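Long-range contact in glycerol dehydratase (Clostridium butyricum, PDB 1R9D), which probably dehydrates glycerol without coenzyme B12, as a lyase of the glycyl radical family related to pyruvate formate lyase: residues N279-S284 against K323-I328. Sequence-based numbering, arbitrary orientation.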
# COMPACT_ATOMS: atom_id res chain seq x y z
N ASN A 279 -16.83 1.55 -13.41
CA ASN A 279 -17.48 1.09 -14.64
C ASN A 279 -17.31 -0.40 -14.90
O ASN A 279 -17.46 -0.85 -16.03
CB ASN A 279 -17.01 1.91 -15.85
CG ASN A 279 -15.57 1.63 -16.24
OD1 ASN A 279 -14.79 1.09 -15.45
ND2 ASN A 279 -15.21 2.01 -17.46
N GLY A 280 -16.99 -1.17 -13.86
CA GLY A 280 -16.90 -2.60 -14.08
C GLY A 280 -18.31 -2.99 -14.47
O GLY A 280 -19.27 -2.45 -13.91
N HIS A 281 -18.47 -3.90 -15.44
CA HIS A 281 -19.81 -4.29 -15.83
C HIS A 281 -20.28 -5.55 -15.11
O HIS A 281 -19.66 -5.98 -14.13
CB HIS A 281 -19.94 -4.43 -17.36
CG HIS A 281 -19.00 -5.42 -17.97
ND1 HIS A 281 -17.92 -5.04 -18.74
CD2 HIS A 281 -18.99 -6.77 -17.96
CE1 HIS A 281 -17.29 -6.11 -19.18
NE2 HIS A 281 -17.92 -7.18 -18.72
N SER A 282 -21.36 -6.14 -15.59
CA SER A 282 -21.92 -7.33 -14.96
C SER A 282 -22.37 -7.03 -13.53
O SER A 282 -22.23 -7.85 -12.63
CB SER A 282 -20.93 -8.49 -14.99
OG SER A 282 -20.82 -9.00 -16.31
N ILE A 283 -22.89 -5.81 -13.33
CA ILE A 283 -23.43 -5.43 -12.03
C ILE A 283 -24.80 -6.09 -12.14
O ILE A 283 -25.69 -5.59 -12.84
CB ILE A 283 -23.56 -3.90 -11.90
CG1 ILE A 283 -22.19 -3.24 -12.06
CG2 ILE A 283 -24.16 -3.54 -10.54
CD1 ILE A 283 -21.11 -3.78 -11.10
N SER A 284 -24.96 -7.22 -11.47
CA SER A 284 -26.17 -8.01 -11.58
C SER A 284 -27.19 -8.01 -10.47
O SER A 284 -26.88 -8.37 -9.33
CB SER A 284 -25.77 -9.46 -11.88
OG SER A 284 -24.81 -9.50 -12.93
N LYS A 323 -21.28 1.81 -21.72
CA LYS A 323 -19.86 1.85 -21.38
C LYS A 323 -18.97 1.80 -22.62
O LYS A 323 -18.95 0.79 -23.32
CB LYS A 323 -19.54 0.67 -20.46
CG LYS A 323 -18.06 0.39 -20.20
CD LYS A 323 -17.91 -0.86 -19.33
CE LYS A 323 -16.46 -1.19 -19.03
NZ LYS A 323 -16.38 -2.40 -18.14
N VAL A 324 -18.23 2.87 -22.88
CA VAL A 324 -17.34 2.89 -24.03
C VAL A 324 -16.06 2.12 -23.71
O VAL A 324 -15.53 2.19 -22.59
CB VAL A 324 -16.99 4.35 -24.44
CG1 VAL A 324 -16.20 5.04 -23.33
CG2 VAL A 324 -16.21 4.35 -25.75
N ARG A 325 -15.57 1.35 -24.69
CA ARG A 325 -14.36 0.55 -24.52
C ARG A 325 -13.45 0.76 -25.72
O ARG A 325 -13.91 1.19 -26.78
CB ARG A 325 -14.71 -0.95 -24.44
CG ARG A 325 -15.75 -1.32 -23.40
CD ARG A 325 -15.90 -2.85 -23.32
NE ARG A 325 -16.84 -3.27 -22.28
CZ ARG A 325 -18.17 -3.22 -22.39
NH1 ARG A 325 -18.73 -2.77 -23.51
NH2 ARG A 325 -18.93 -3.63 -21.39
N ASP A 326 -12.16 0.45 -25.57
CA ASP A 326 -11.22 0.62 -26.67
C ASP A 326 -11.65 -0.27 -27.85
O ASP A 326 -12.44 -1.21 -27.67
CB ASP A 326 -9.79 0.27 -26.24
CG ASP A 326 -9.63 -1.19 -25.87
OD1 ASP A 326 -9.89 -1.54 -24.69
OD2 ASP A 326 -9.25 -1.98 -26.76
N GLU A 327 -11.14 0.02 -29.04
CA GLU A 327 -11.53 -0.73 -30.23
C GLU A 327 -11.29 -2.23 -30.23
O GLU A 327 -12.05 -2.97 -30.85
CB GLU A 327 -10.90 -0.11 -31.49
CG GLU A 327 -9.42 0.17 -31.41
CD GLU A 327 -8.91 0.92 -32.64
OE1 GLU A 327 -9.60 1.87 -33.09
OE2 GLU A 327 -7.84 0.56 -33.16
N ILE A 328 -10.25 -2.68 -29.55
CA ILE A 328 -9.98 -4.12 -29.49
C ILE A 328 -10.94 -4.78 -28.50
O ILE A 328 -11.59 -5.78 -28.81
CB ILE A 328 -8.52 -4.40 -29.08
CG1 ILE A 328 -7.56 -3.81 -30.12
CG2 ILE A 328 -8.29 -5.90 -28.95
CD1 ILE A 328 -7.81 -4.33 -31.54
O HOH W 1 -15.44 3.36 -20.17
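Lys-323 reaches across to Asn-279 and His-281 in a buried polar contact between two loops, one leading from helix 260-277 to helix 288-298, the other from helix 304-317 to helix 329-332. With CG anti to the backbone N (chi1 169°) and the chain extended beyond it, the lysine presents NZ to two acceptors at once. NZ donates to Asn-279 O at 2.8 Å, tilted from the carbonyl plane, and to His-281 ND1 at 3.1 Å, lying 27° out of the imidazole plane. The last methylene also meets the asparagine amide, Lys-323 CE lying 3.8 Å from Asn-279 ND2, where the two side chains cross at about a right angle. A water bridges the two loops: it donates to Val-324 O and weakly accepts from Asn-279 ND2, while Asn-279 OD1 is held by Gly-161 N.

While ND1 accepts from the lysine, NE2, on the other side of the ring, hydrogen-bonds O2 of the bound glycerol; Ser-282 OG binds O3 of the same molecule. Within this glycyl radical enzyme of the pyruvate formate lyase-like family, Lys-323 is placed as a second-shell residue and probably helps to position the histidine that meets the glycerol.

Arg-325 NH2 hydrogen-bonds Pro-337 O and comes close to the same ring nitrogen, 3.2 Å from His-281 ND1, with the guanidinium and imidazole planes 72° apart. Lys-323 CG lies over the centre of one guanidinium face, 4.2 Å above its plane, while the lysine's ammonium grips the opposing loop. Further along, Asp-326 OD2 accepts a weak capping bond from Ile-328 N at the turn into helix 329-332.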